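Local coordinates for MutT/nudix family protein (Enterococcus faecalis, PDB 2FML) that is of unknown function but, as a Nudix-family protein, probably acts on nucleoside diphosphate derivatives and may bind DNA through a winged-helix region, at residues I106-S111 with V126-F131; L169-A174 with I189-F194; Q206-L211 with R221-K226; M44-Y49 with A130-E135; G65-N70 with D118-V123. All coordinates share one frame; numbering follows the deposited sequence.

Interaction 1: I106-S111 with V126-F131; sequences IEQLHS and VSYLAF
Gln-108 CG stands anti to the backbone N (chi1 -151°) and rests over one face of the Tyr-128 ring, toward its rim, a CH-pi contact 3.9 Å from the ring centre. Ser-127 OG sits between its backbone N and carbonyl carbon (chi1 69°), turned to His-110 O. Both pairs belong to an antiparallel beta hairpin of the Nudix sheet. A classic beta bulge interrupts it, where Leu-109 and His-110 both face Ser-127. Beside the bulge, Glu-107 and Leu-129 exchange two backbone hydrogen bonds, and Glu-107 CG lies alongside Leu-129 CB at 3.9 Å. Ile-106 CD1 touches Tyr-128 CD1 at 3.7 Å. The Tyr-128 hydroxyl is hydrogen-bonded to Thr-85 OG1, at the start of helix 85-97. Ser-111 OG bonds to Ser-111 OG of the second subunit, so this end of the hairpin reaches that subunit. Leu-109 N gives a 2.7 Å bond to Ser-127 O, while His-110 O takes two: from Ser-127 N at 2.8 Å and from Ser-127 OG at 2.7 Å.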
# COMPACT_ATOMS: atom_id res chain seq x y z
N ILE A 106 10.13 -4.86 -7.87
CA ILE A 106 9.13 -3.83 -7.77
C ILE A 106 8.60 -3.79 -6.34
O ILE A 106 8.63 -4.80 -5.65
CB ILE A 106 8.00 -3.99 -8.82
CG1 ILE A 106 7.19 -5.28 -8.57
CG2 ILE A 106 8.61 -3.93 -10.19
CD1 ILE A 106 5.85 -5.43 -9.42
N GLU A 107 8.13 -2.62 -5.90
CA GLU A 107 7.37 -2.58 -4.69
C GLU A 107 6.03 -1.87 -4.92
O GLU A 107 5.98 -0.86 -5.61
CB GLU A 107 8.18 -1.91 -3.53
CG GLU A 107 8.39 -0.35 -3.67
CD GLU A 107 9.43 0.22 -2.64
OE1 GLU A 107 10.66 -0.02 -2.83
OE2 GLU A 107 9.01 0.90 -1.65
N GLN A 108 4.99 -2.35 -4.28
CA GLN A 108 3.72 -1.66 -4.35
C GLN A 108 3.83 -0.31 -3.63
O GLN A 108 4.43 -0.22 -2.57
CB GLN A 108 2.60 -2.52 -3.80
CG GLN A 108 1.32 -2.22 -4.41
CD GLN A 108 0.26 -3.11 -3.87
OE1 GLN A 108 -0.04 -4.21 -4.41
NE2 GLN A 108 -0.39 -2.63 -2.84
N LEU A 109 3.34 0.77 -4.24
CA LEU A 109 3.58 2.06 -3.64
C LEU A 109 2.33 2.54 -2.84
O LEU A 109 2.39 2.81 -1.62
CB LEU A 109 4.02 3.07 -4.72
CG LEU A 109 4.06 4.58 -4.42
CD1 LEU A 109 5.05 4.93 -3.33
CD2 LEU A 109 4.32 5.38 -5.70
N HIS A 110 1.20 2.65 -3.54
CA HIS A 110 0.00 3.20 -2.98
C HIS A 110 -1.15 3.00 -4.00
O HIS A 110 -0.91 2.97 -5.23
CB HIS A 110 0.20 4.68 -2.66
CG HIS A 110 -0.97 5.30 -1.95
ND1 HIS A 110 -1.14 5.26 -0.58
CD2 HIS A 110 -2.02 6.00 -2.44
CE1 HIS A 110 -2.25 5.90 -0.26
NE2 HIS A 110 -2.81 6.35 -1.38
N SER A 111 -2.38 2.82 -3.48
CA SER A 111 -3.56 2.77 -4.32
C SER A 111 -4.31 4.08 -4.19
O SER A 111 -4.63 4.48 -3.08
CB SER A 111 -4.49 1.62 -3.99
OG SER A 111 -3.68 0.51 -3.76
N VAL A 126 -3.50 0.88 -8.66
CA VAL A 126 -2.54 0.44 -7.73
C VAL A 126 -1.22 0.87 -8.36
O VAL A 126 -0.85 0.43 -9.43
CB VAL A 126 -2.61 -1.06 -7.51
CG1 VAL A 126 -1.57 -1.50 -6.55
CG2 VAL A 126 -3.96 -1.44 -7.05
N SER A 127 -0.57 1.81 -7.74
CA SER A 127 0.72 2.21 -8.25
C SER A 127 1.90 1.39 -7.63
O SER A 127 1.83 0.90 -6.53
CB SER A 127 0.93 3.73 -8.06
OG SER A 127 1.09 4.06 -6.69
N TYR A 128 2.96 1.29 -8.42
CA TYR A 128 4.20 0.62 -8.09
C TYR A 128 5.41 1.52 -8.32
O TYR A 128 5.35 2.44 -9.11
CB TYR A 128 4.34 -0.68 -8.91
CG TYR A 128 3.41 -1.76 -8.46
CD1 TYR A 128 3.89 -2.82 -7.70
CD2 TYR A 128 2.03 -1.76 -8.87
CE1 TYR A 128 3.03 -3.87 -7.32
CE2 TYR A 128 1.19 -2.78 -8.52
CZ TYR A 128 1.67 -3.80 -7.71
OH TYR A 128 0.81 -4.76 -7.32
N LEU A 129 6.51 1.17 -7.65
CA LEU A 129 7.79 1.87 -7.67
C LEU A 129 8.88 0.83 -7.98
O LEU A 129 8.87 -0.28 -7.46
CB LEU A 129 8.05 2.48 -6.29
CG LEU A 129 9.38 3.14 -5.94
CD1 LEU A 129 9.80 4.18 -7.05
CD2 LEU A 129 9.20 3.86 -4.59
N ALA A 130 9.81 1.16 -8.87
CA ALA A 130 11.00 0.31 -9.05
C ALA A 130 12.18 1.18 -9.39
O ALA A 130 12.01 2.26 -10.01
CB ALA A 130 10.78 -0.73 -10.15
N PHE A 131 13.34 0.68 -8.96
CA PHE A 131 14.66 1.29 -9.18
C PHE A 131 15.39 0.40 -10.13
O PHE A 131 15.55 -0.78 -9.83
CB PHE A 131 15.45 1.29 -7.88
CG PHE A 131 14.70 1.83 -6.73
CD1 PHE A 131 14.32 3.17 -6.69
CD2 PHE A 131 14.38 1.00 -5.66
CE1 PHE A 131 13.62 3.68 -5.61
CE2 PHE A 131 13.70 1.50 -4.57
CZ PHE A 131 13.32 2.84 -4.55

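Interaction 2: L169-A174 with I189-F194; sequences LDLKTA and IIIKAF
Ile-191 pushes its CD1 methyl between two leucines. With chi2 at -67°, Ile-191 CD1 lies 3.5 Å from Leu-169 CB and 3.4 Å from Leu-171 CD2, both closer than usual van der Waals contact. The other branch, Ile-191 CG2, rests 3.5 Å from the backbone oxygen Leu-171 O. Leu-171 CD2 has a second neighbour, Phe-194 CD2, at 3.5 Å. The leucine crosses the phenylalanine obliquely. The Phe-194 ring also meets the ring of Phe-227. At the other end, Leu-169 CD1 reaches Ile-190 CG2 at 4.1 Å. This contact packs helix 186-200 against the end of strand 165-170, the last strand of the mixed sheet in chain order, and against the turn that follows it. No hydrogen bond joins the two segments. The turn is shaped from within by Asp-170, whose OD1 accepts from Lys-172 N at 2.7 Å, as an Asx turn, and from Thr-173 N at 3.1 Å. Lys-172 N approaches nearly along the C-O axis, and Thr-173 N from above the carboxylate plane. Leu-171 O is hydrogen-bonded to Asn-195 ND2, one residue beyond Phe-194 on the helix. Leu-169 pairs through its backbone with Ile-158 of the neighbouring strand.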
# COMPACT_ATOMS: atom_id res chain seq x y z
N LEU A 169 6.47 20.03 -9.38
CA LEU A 169 5.55 19.55 -8.37
C LEU A 169 5.98 19.95 -6.97
O LEU A 169 7.15 19.80 -6.60
CB LEU A 169 5.45 18.01 -8.41
CG LEU A 169 5.14 17.34 -9.76
CD1 LEU A 169 5.23 15.79 -9.70
CD2 LEU A 169 3.82 17.94 -10.35
N ASP A 170 4.99 20.34 -6.18
CA ASP A 170 5.15 20.64 -4.76
C ASP A 170 5.13 19.34 -3.95
O ASP A 170 4.13 18.63 -3.98
CB ASP A 170 4.01 21.55 -4.26
CG ASP A 170 4.26 22.05 -2.83
OD1 ASP A 170 4.34 21.26 -1.86
OD2 ASP A 170 4.40 23.27 -2.67
N LEU A 171 6.23 19.03 -3.27
CA LEU A 171 6.36 17.84 -2.45
C LEU A 171 5.38 17.70 -1.30
O LEU A 171 5.17 16.57 -0.84
CB LEU A 171 7.78 17.61 -1.92
CG LEU A 171 8.80 17.12 -2.96
CD1 LEU A 171 10.22 17.20 -2.40
CD2 LEU A 171 8.43 15.71 -3.58
N LYS A 172 4.78 18.79 -0.85
CA LYS A 172 3.82 18.71 0.28
C LYS A 172 2.35 18.70 -0.17
O LYS A 172 1.53 18.09 0.51
CB LYS A 172 4.07 19.79 1.37
CG LYS A 172 5.54 19.97 1.83
CD LYS A 172 6.09 18.67 2.50
CE LYS A 172 7.48 18.18 1.95
NZ LYS A 172 7.61 16.68 2.13
N THR A 173 2.01 19.31 -1.30
CA THR A 173 0.58 19.39 -1.73
C THR A 173 0.29 18.76 -3.07
O THR A 173 -0.89 18.72 -3.49
CB THR A 173 0.15 20.82 -1.91
OG1 THR A 173 0.94 21.35 -2.97
CG2 THR A 173 0.36 21.67 -0.61
N ALA A 174 1.36 18.29 -3.76
CA ALA A 174 1.27 17.78 -5.14
C ALA A 174 0.79 18.82 -6.13
O ALA A 174 0.55 18.47 -7.27
CB ALA A 174 0.39 16.49 -5.23
N ILE A 189 0.95 10.77 -7.57
CA ILE A 189 1.63 9.51 -7.57
C ILE A 189 3.18 9.69 -7.60
O ILE A 189 3.89 8.99 -6.89
CB ILE A 189 1.17 8.58 -8.75
CG1 ILE A 189 -0.38 8.51 -8.95
CG2 ILE A 189 1.88 7.25 -8.63
CD1 ILE A 189 -0.82 7.40 -9.99
N ILE A 190 3.70 10.61 -8.41
CA ILE A 190 5.15 10.85 -8.42
C ILE A 190 5.69 11.41 -7.10
O ILE A 190 6.73 10.95 -6.56
CB ILE A 190 5.55 11.70 -9.63
CG1 ILE A 190 5.39 10.81 -10.85
CG2 ILE A 190 7.10 12.19 -9.52
CD1 ILE A 190 5.42 11.46 -12.16
N ILE A 191 4.97 12.37 -6.55
CA ILE A 191 5.25 12.91 -5.22
C ILE A 191 5.19 11.80 -4.16
O ILE A 191 6.08 11.70 -3.30
CB ILE A 191 4.25 14.07 -4.91
CG1 ILE A 191 4.52 15.24 -5.87
CG2 ILE A 191 4.22 14.49 -3.46
CD1 ILE A 191 5.77 15.91 -5.68
N LYS A 192 4.17 10.96 -4.20
CA LYS A 192 4.12 9.79 -3.25
C LYS A 192 5.38 8.92 -3.36
O LYS A 192 5.96 8.54 -2.34
CB LYS A 192 2.84 8.96 -3.42
CG LYS A 192 2.53 7.85 -2.35
CD LYS A 192 1.85 8.35 -1.01
CE LYS A 192 0.45 8.92 -1.11
NZ LYS A 192 -0.12 9.21 0.35
N ALA A 193 5.79 8.62 -4.58
CA ALA A 193 6.99 7.81 -4.85
C ALA A 193 8.25 8.50 -4.36
O ALA A 193 9.14 7.84 -3.74
CB ALA A 193 7.11 7.47 -6.38
N PHE A 194 8.34 9.82 -4.60
CA PHE A 194 9.54 10.55 -4.23
C PHE A 194 9.70 10.62 -2.70
O PHE A 194 10.80 10.38 -2.17
CB PHE A 194 9.55 11.96 -4.87
CG PHE A 194 10.86 12.67 -4.75
CD1 PHE A 194 11.82 12.52 -5.71
CD2 PHE A 194 11.15 13.43 -3.61
CE1 PHE A 194 13.07 13.16 -5.56
CE2 PHE A 194 12.41 14.05 -3.43
CZ PHE A 194 13.36 13.92 -4.43

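Interaction 3: Q206-L211 with R221-K226; sequences QVLQVL and RKVFAK
The Phe-224 ring meets Leu-208 at its edge: the methyl Leu-208 CD2 lies in the ring plane, 3.9 Å from Phe-224 CE1. The two side chains cross at about a right angle. Phe-224 also packs edge-to-face with the ring of Phe-240 on helix 237-244. Next to Phe-224 on the helix, Val-223 fills the middle of the contact. Val-223 CG1 is anti to the backbone N (chi1 169°) and faces Leu-208 CD2 at 4.2 Å, with Val-207 CG2 a little farther off. The other branch, Val-223 CG2, meets Leu-211 CG at 3.8 Å and Val-210 CG2 at 4.3 Å. Leu-211 and Val-223 run past one another, pointing opposite ways. Every touching residue is buried and apolar, and no hydrogen bond crosses. The 206-211 segment is held in 3-10 form by its own backbone, with bonds such as Val-210 N to Val-207 O at 3.0 Å. Val-207 and Val-210 also reach the sheet, touching Phe-131; Val-223 itself touches Tyr-49. The packing joins the short 3-10 segment to helix 217-228, and is consistent with the hydrophobic core of an NrtR-like winged-helix domain resting against the Nudix sheet.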
# COMPACT_ATOMS: atom_id res chain seq x y z
N GLN A 206 16.84 0.50 -0.20
CA GLN A 206 16.59 -0.19 -1.46
C GLN A 206 16.95 0.70 -2.66
O GLN A 206 17.50 0.22 -3.64
CB GLN A 206 15.15 -0.66 -1.59
CG GLN A 206 14.84 -2.16 -1.33
CD GLN A 206 13.36 -2.51 -1.77
OE1 GLN A 206 12.80 -3.59 -1.46
NE2 GLN A 206 12.74 -1.59 -2.50
N VAL A 207 16.67 1.99 -2.55
CA VAL A 207 16.94 2.97 -3.64
C VAL A 207 18.34 2.91 -4.25
O VAL A 207 18.52 3.19 -5.45
CB VAL A 207 16.62 4.44 -3.23
CG1 VAL A 207 17.66 4.97 -2.19
CG2 VAL A 207 16.55 5.36 -4.50
N LEU A 208 19.33 2.51 -3.43
CA LEU A 208 20.73 2.32 -3.92
C LEU A 208 20.84 1.24 -5.02
O LEU A 208 21.91 1.02 -5.56
CB LEU A 208 21.68 2.00 -2.75
CG LEU A 208 21.71 3.03 -1.63
CD1 LEU A 208 22.68 2.61 -0.59
CD2 LEU A 208 22.10 4.41 -2.19
N GLN A 209 19.72 0.55 -5.31
CA GLN A 209 19.59 -0.33 -6.48
C GLN A 209 19.87 0.40 -7.80
O GLN A 209 20.46 -0.17 -8.70
CB GLN A 209 18.21 -0.95 -6.55
CG GLN A 209 18.02 -2.22 -5.77
CD GLN A 209 16.59 -2.77 -5.92
OE1 GLN A 209 15.85 -2.34 -6.79
NE2 GLN A 209 16.22 -3.69 -5.07
N VAL A 210 19.45 1.67 -7.90
CA VAL A 210 19.73 2.49 -9.10
C VAL A 210 21.25 2.60 -9.46
O VAL A 210 21.62 3.04 -10.56
CB VAL A 210 19.13 3.94 -9.03
CG1 VAL A 210 17.63 3.93 -8.72
CG2 VAL A 210 19.87 4.76 -8.08
N LEU A 211 22.09 2.22 -8.50
CA LEU A 211 23.54 2.30 -8.63
C LEU A 211 24.12 1.02 -9.24
O LEU A 211 25.29 1.01 -9.59
CB LEU A 211 24.18 2.61 -7.28
CG LEU A 211 24.24 4.05 -6.78
CD1 LEU A 211 24.93 4.09 -5.42
CD2 LEU A 211 24.96 5.00 -7.79
N ARG A 221 26.19 8.44 -1.06
CA ARG A 221 25.95 9.82 -0.65
C ARG A 221 25.31 10.70 -1.77
O ARG A 221 24.40 11.47 -1.48
CB ARG A 221 27.21 10.46 -0.09
CG ARG A 221 27.58 9.94 1.29
CD ARG A 221 29.10 10.12 1.62
NE ARG A 221 29.42 11.54 1.64
CZ ARG A 221 30.36 12.12 0.91
NH1 ARG A 221 31.13 11.41 0.11
NH2 ARG A 221 30.53 13.43 1.00
N LYS A 222 25.79 10.57 -3.01
CA LYS A 222 25.31 11.37 -4.18
C LYS A 222 23.87 11.07 -4.57
O LYS A 222 23.13 11.95 -4.98
CB LYS A 222 26.24 11.17 -5.40
CG LYS A 222 27.70 11.77 -5.23
CD LYS A 222 28.34 12.08 -6.60
CE LYS A 222 29.79 12.56 -6.51
NZ LYS A 222 30.27 12.96 -7.90
N VAL A 223 23.47 9.80 -4.42
CA VAL A 223 22.10 9.39 -4.59
C VAL A 223 21.23 9.97 -3.46
O VAL A 223 20.25 10.66 -3.72
CB VAL A 223 21.97 7.88 -4.68
CG1 VAL A 223 20.50 7.48 -4.60
CG2 VAL A 223 22.61 7.38 -5.97
N PHE A 224 21.61 9.70 -2.21
CA PHE A 224 20.95 10.31 -1.08
C PHE A 224 20.80 11.84 -1.17
O PHE A 224 19.76 12.37 -0.82
CB PHE A 224 21.69 9.96 0.20
CG PHE A 224 21.16 8.75 0.90
CD1 PHE A 224 21.14 7.50 0.25
CD2 PHE A 224 20.67 8.85 2.21
CE1 PHE A 224 20.64 6.37 0.90
CE2 PHE A 224 20.18 7.73 2.88
CZ PHE A 224 20.17 6.48 2.21
N ALA A 225 21.82 12.55 -1.65
CA ALA A 225 21.72 14.01 -1.74
C ALA A 225 20.73 14.45 -2.85
O ALA A 225 20.06 15.48 -2.69
CB ALA A 225 23.11 14.65 -1.91
N LYS A 226 20.67 13.70 -3.96
CA LYS A 226 19.67 13.99 -5.03
C LYS A 226 18.21 13.90 -4.49
O LYS A 226 17.35 14.70 -4.87
CB LYS A 226 19.80 13.09 -6.31
CG LYS A 226 21.05 13.29 -7.22
CD LYS A 226 21.73 14.65 -7.10
CE LYS A 226 21.37 15.67 -8.16
NZ LYS A 226 22.41 16.81 -8.24

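Interaction 4: M44-Y49 with A130-E135; sequences MVLLCY and AFIGEE
Leu-46 and Leu-47 pair with Ala-130 and Phe-131 as parallel neighbours in the mixed sheet of the Nudix fold. Three backbone bonds of 3.0 Å make the ladder: Ala-130 N to Val-45 O, Leu-47 N to Ala-130 O, and Ile-132 N to Leu-47 O. On one face, Ala-130 CB meets Leu-46 CD2 at 4.0 Å; the CE methyl of Met-44, a selenomethionine, is also near, but its position is doubtful. On the other face, Leu-47 and Phe-131 lie side by side, with Leu-47 CD1 at the ring edge, near its plane, 4.0 Å from Phe-131 CE1. Farther on, Cys-48 SG stands between its backbone N and carbonyl carbon (chi1 70°) and touches Glu-134 CG at 3.6 Å. The Glu-134 carboxylate is hydrogen-bonded to Asn-50 ND2 and salt-bridged to Lys-57 of strand 55-63. Past Ile-132 a water accepts from Tyr-49 N; its link to Ile-132 O is unusually short and doubtful. Direct pairing over apolar faces gives way, perhaps to water, where the two segments part.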
# COMPACT_ATOMS: atom_id res chain seq x y z
N MSE A 44 3.13 2.75 -13.00
CA MSE A 44 4.48 2.37 -12.61
C MSE A 44 5.39 3.56 -12.56
O MSE A 44 5.46 4.31 -13.53
CB MSE A 44 4.98 1.32 -13.59
CG MSE A 44 6.43 1.01 -13.51
SE MSE A 44 6.92 -0.09 -11.91
CE MSE A 44 7.76 1.19 -11.12
N VAL A 45 6.06 3.74 -11.40
CA VAL A 45 7.08 4.80 -11.27
C VAL A 45 8.45 4.17 -11.37
O VAL A 45 8.86 3.46 -10.47
CB VAL A 45 6.96 5.64 -9.98
CG1 VAL A 45 8.08 6.71 -9.96
CG2 VAL A 45 5.54 6.30 -9.83
N LEU A 46 9.11 4.38 -12.51
CA LEU A 46 10.45 3.85 -12.78
C LEU A 46 11.47 4.95 -12.60
O LEU A 46 11.42 5.96 -13.25
CB LEU A 46 10.55 3.30 -14.22
CG LEU A 46 9.67 2.12 -14.60
CD1 LEU A 46 9.97 1.77 -16.05
CD2 LEU A 46 10.03 0.94 -13.73
N LEU A 47 12.43 4.68 -11.70
CA LEU A 47 13.45 5.62 -11.32
C LEU A 47 14.78 4.99 -11.63
O LEU A 47 15.02 3.81 -11.34
CB LEU A 47 13.39 5.87 -9.82
CG LEU A 47 12.19 6.60 -9.28
CD1 LEU A 47 12.37 6.82 -7.79
CD2 LEU A 47 11.94 7.93 -10.05
N CYS A 48 15.66 5.78 -12.23
CA CYS A 48 17.03 5.35 -12.45
C CYS A 48 17.97 6.47 -12.02
O CYS A 48 17.53 7.55 -11.61
CB CYS A 48 17.22 4.92 -13.92
SG CYS A 48 17.19 6.24 -15.13
N TYR A 49 19.27 6.24 -12.16
CA TYR A 49 20.20 7.30 -11.90
C TYR A 49 21.36 7.23 -12.89
O TYR A 49 22.00 6.21 -12.99
CB TYR A 49 20.65 7.17 -10.45
CG TYR A 49 21.82 8.03 -10.02
CD1 TYR A 49 21.63 9.35 -9.58
CD2 TYR A 49 23.11 7.49 -9.98
CE1 TYR A 49 22.74 10.10 -9.15
CE2 TYR A 49 24.19 8.22 -9.56
CZ TYR A 49 24.02 9.53 -9.17
OH TYR A 49 25.14 10.20 -8.75
N ALA A 130 9.81 1.16 -8.87
CA ALA A 130 11.00 0.31 -9.05
C ALA A 130 12.18 1.18 -9.39
O ALA A 130 12.01 2.26 -10.01
CB ALA A 130 10.78 -0.73 -10.15
N PHE A 131 13.34 0.68 -8.96
CA PHE A 131 14.66 1.29 -9.18
C PHE A 131 15.39 0.40 -10.13
O PHE A 131 15.55 -0.78 -9.83
CB PHE A 131 15.45 1.29 -7.88
CG PHE A 131 14.70 1.83 -6.73
CD1 PHE A 131 14.32 3.17 -6.69
CD2 PHE A 131 14.38 1.00 -5.66
CE1 PHE A 131 13.62 3.68 -5.61
CE2 PHE A 131 13.70 1.50 -4.57
CZ PHE A 131 13.32 2.84 -4.55
N ILE A 132 15.85 0.94 -11.26
CA ILE A 132 16.38 0.15 -12.36
C ILE A 132 17.52 0.91 -13.06
O ILE A 132 17.87 2.02 -12.66
CB ILE A 132 15.23 -0.26 -13.37
CG1 ILE A 132 14.59 0.96 -14.07
CG2 ILE A 132 14.13 -1.07 -12.63
CD1 ILE A 132 14.19 0.70 -15.55
N GLY A 133 18.15 0.28 -14.06
CA GLY A 133 19.09 0.98 -14.91
C GLY A 133 18.34 1.85 -15.91
O GLY A 133 17.13 1.69 -16.10
N GLU A 134 19.08 2.77 -16.53
CA GLU A 134 18.60 3.64 -17.58
C GLU A 134 18.56 2.85 -18.89
O GLU A 134 19.40 3.03 -19.78
CB GLU A 134 19.51 4.87 -17.74
CG GLU A 134 18.79 6.08 -18.36
CD GLU A 134 19.66 7.33 -18.55
OE1 GLU A 134 20.66 7.53 -17.84
OE2 GLU A 134 19.32 8.16 -19.42
N GLU A 135 17.56 1.96 -19.00
CA GLU A 135 17.43 1.04 -20.15
C GLU A 135 17.07 1.79 -21.41
O GLU A 135 16.50 2.88 -21.33
CB GLU A 135 16.36 -0.03 -19.91
CG GLU A 135 16.20 -0.50 -18.51
CD GLU A 135 16.72 -1.88 -18.28
OE1 GLU A 135 15.88 -2.77 -18.04
OE2 GLU A 135 17.95 -2.06 -18.33
O HOH W 1 19.93 3.35 -12.47

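Interaction 5: G65-N70 with D118-V123; sequences GHPFRN and DPRGWV
Pro-67 and Pro-119 press together at the tight centre of this contact. Pro-67 CB lies 3.4 Å from Pro-119 CG, closer than usual van der Waals contact. A cis peptide bond precedes Pro-67. The same ring crosses Arg-120 at about a right angle, and its CD atom sits over one face of the guanidinium, toward the rim. Pro-67 CG is 3.5 Å from Arg-120 NE. The guanidinium is held in its orientation by its own segment. A bend at chi3 (-60°) brings NE to Asp-118, which Arg-120 grips side-on, with Arg-120 NE to Asp-118 OD1 at 2.8 Å and Arg-120 NH2 to Asp-118 OD2 at 2.6 Å, the latter on the syn lone pair. Asp-118 OD1 also takes Arg-120 N at 3.0 Å, which makes an Asx turn within the type I turn from Asp-118 to Gly-121. The looser side is at Phe-68 and Pro-119, both partly exposed. There Phe-68 CE2 meets Pro-119 CD at 3.7 Å in an oblique approach, and the phenylalanine packs edge-to-face on Phe-184. Pro-67 also touches Phe-23 of the second subunit, and Arg-120 O bonds to His-28 of that subunit. A glycerol, probably from the crystallisation liquor, is hydrogen-bonded to Asp-118 OD2. No hydrogen bond joins the two Nudix-region loops. The salt bridge probably balances the arginine charge, and the proline packs on a guanidinium whose rotation is already fixed by two bonds.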
# COMPACT_ATOMS: atom_id res chain seq x y z
N GLY A 65 -3.80 8.67 -26.85
CA GLY A 65 -5.24 8.62 -26.86
C GLY A 65 -5.83 9.22 -25.61
O GLY A 65 -5.12 9.41 -24.58
N HIS A 66 -7.12 9.53 -25.72
CA HIS A 66 -7.90 10.05 -24.62
C HIS A 66 -8.11 9.02 -23.51
O HIS A 66 -8.08 7.83 -23.76
CB HIS A 66 -9.22 10.60 -25.15
CG HIS A 66 -9.15 12.03 -25.57
ND1 HIS A 66 -9.88 12.55 -26.62
CD2 HIS A 66 -8.44 13.06 -25.06
CE1 HIS A 66 -9.61 13.83 -26.75
NE2 HIS A 66 -8.71 14.16 -25.83
N PRO A 67 -8.39 9.46 -22.27
CA PRO A 67 -8.39 10.82 -21.73
C PRO A 67 -6.96 11.33 -21.61
O PRO A 67 -6.02 10.53 -21.63
CB PRO A 67 -9.09 10.67 -20.38
CG PRO A 67 -8.99 9.21 -20.01
CD PRO A 67 -8.83 8.45 -21.29
N PHE A 68 -6.78 12.65 -21.64
CA PHE A 68 -5.46 13.27 -21.57
C PHE A 68 -4.59 12.92 -22.71
O PHE A 68 -3.40 12.68 -22.48
CB PHE A 68 -4.77 12.89 -20.23
CG PHE A 68 -5.54 13.38 -19.01
CD1 PHE A 68 -5.51 14.75 -18.64
CD2 PHE A 68 -6.34 12.51 -18.28
CE1 PHE A 68 -6.23 15.21 -17.51
CE2 PHE A 68 -7.07 12.96 -17.17
CZ PHE A 68 -7.01 14.31 -16.79
N ARG A 69 -5.16 12.88 -23.93
CA ARG A 69 -4.37 12.82 -25.14
C ARG A 69 -3.26 13.87 -25.17
O ARG A 69 -3.50 15.04 -24.93
CB ARG A 69 -5.25 13.03 -26.37
CG ARG A 69 -4.57 12.78 -27.69
CD ARG A 69 -5.40 13.40 -28.84
NE ARG A 69 -6.71 12.78 -28.90
CZ ARG A 69 -7.82 13.28 -29.46
NH1 ARG A 69 -7.87 14.50 -29.99
NH2 ARG A 69 -8.92 12.53 -29.42
N ASN A 70 -2.04 13.42 -25.48
CA ASN A 70 -0.90 14.31 -25.62
C ASN A 70 -0.29 14.82 -24.31
O ASN A 70 0.71 15.53 -24.30
CB ASN A 70 -1.23 15.47 -26.59
CG ASN A 70 -1.38 14.99 -28.04
OD1 ASN A 70 -0.93 13.91 -28.42
ND2 ASN A 70 -2.03 15.81 -28.87
N ASP A 118 -10.26 9.84 -12.62
CA ASP A 118 -10.22 9.50 -14.06
C ASP A 118 -11.51 10.00 -14.71
O ASP A 118 -12.58 9.64 -14.25
CB ASP A 118 -10.04 7.96 -14.22
CG ASP A 118 -9.63 7.51 -15.62
OD1 ASP A 118 -10.23 7.90 -16.63
OD2 ASP A 118 -8.71 6.69 -15.73
N PRO A 119 -11.44 10.82 -15.78
CA PRO A 119 -12.74 11.24 -16.42
C PRO A 119 -13.60 10.07 -17.04
O PRO A 119 -14.77 10.31 -17.40
CB PRO A 119 -12.30 12.21 -17.51
CG PRO A 119 -10.99 11.81 -17.83
CD PRO A 119 -10.29 11.35 -16.54
N ARG A 120 -13.05 8.85 -17.14
CA ARG A 120 -13.85 7.68 -17.64
C ARG A 120 -14.92 7.15 -16.65
O ARG A 120 -15.85 6.52 -17.05
CB ARG A 120 -12.93 6.53 -18.09
CG ARG A 120 -12.28 6.81 -19.46
CD ARG A 120 -11.09 5.91 -19.75
NE ARG A 120 -10.04 6.06 -18.78
CZ ARG A 120 -8.79 5.64 -18.96
NH1 ARG A 120 -8.49 5.01 -20.05
NH2 ARG A 120 -7.88 5.79 -18.02
N GLY A 121 -14.74 7.38 -15.34
CA GLY A 121 -15.76 7.12 -14.35
C GLY A 121 -15.03 6.64 -13.13
O GLY A 121 -14.06 7.20 -12.77
N TRP A 122 -15.51 5.59 -12.52
CA TRP A 122 -14.85 4.94 -11.40
C TRP A 122 -13.65 4.04 -11.79
O TRP A 122 -13.80 2.91 -12.28
CB TRP A 122 -15.89 4.14 -10.64
CG TRP A 122 -15.49 3.78 -9.15
CD1 TRP A 122 -14.47 4.26 -8.40
CD2 TRP A 122 -16.20 2.84 -8.34
NE1 TRP A 122 -14.50 3.67 -7.15
CE2 TRP A 122 -15.58 2.82 -7.08
CE3 TRP A 122 -17.36 2.01 -8.59
CZ2 TRP A 122 -16.01 1.99 -6.05
CZ3 TRP A 122 -17.83 1.22 -7.52
CH2 TRP A 122 -17.14 1.21 -6.28
N VAL A 123 -12.47 4.59 -11.56
CA VAL A 123 -11.20 3.93 -11.93
C VAL A 123 -10.25 4.02 -10.75
O VAL A 123 -9.98 5.10 -10.22
CB VAL A 123 -10.53 4.49 -13.23
CG1 VAL A 123 -9.29 3.66 -13.63
CG2 VAL A 123 -11.55 4.54 -14.41

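How the interactions relate
From the N terminus, 44-49 opens interaction 4, 65-70 opens interaction 5 and 106-111 opens interaction 1. Segment 118-123 closes interaction 5, nested inside the loop of interaction 4. Next 126-131 closes interaction 1, which therefore crosses interaction 5, and 130-135 closes interaction 4. Interactions 1 and 4 share Ala-130 and Phe-131 of strand 123-131, so three neighbouring strands are joined. Interactions 2 (169-174 to 189-194) and 3 (206-211 to 221-226) close short loops in series. Helix 186-200 of interaction 2 lies on the sheet through Ala-193, which touches Leu-109 and Val-45. Interaction 3 meets the sheet through Phe-131 and Tyr-49. Interaction 5 stands apart, about 25 Å from interaction 3 by nearest atoms.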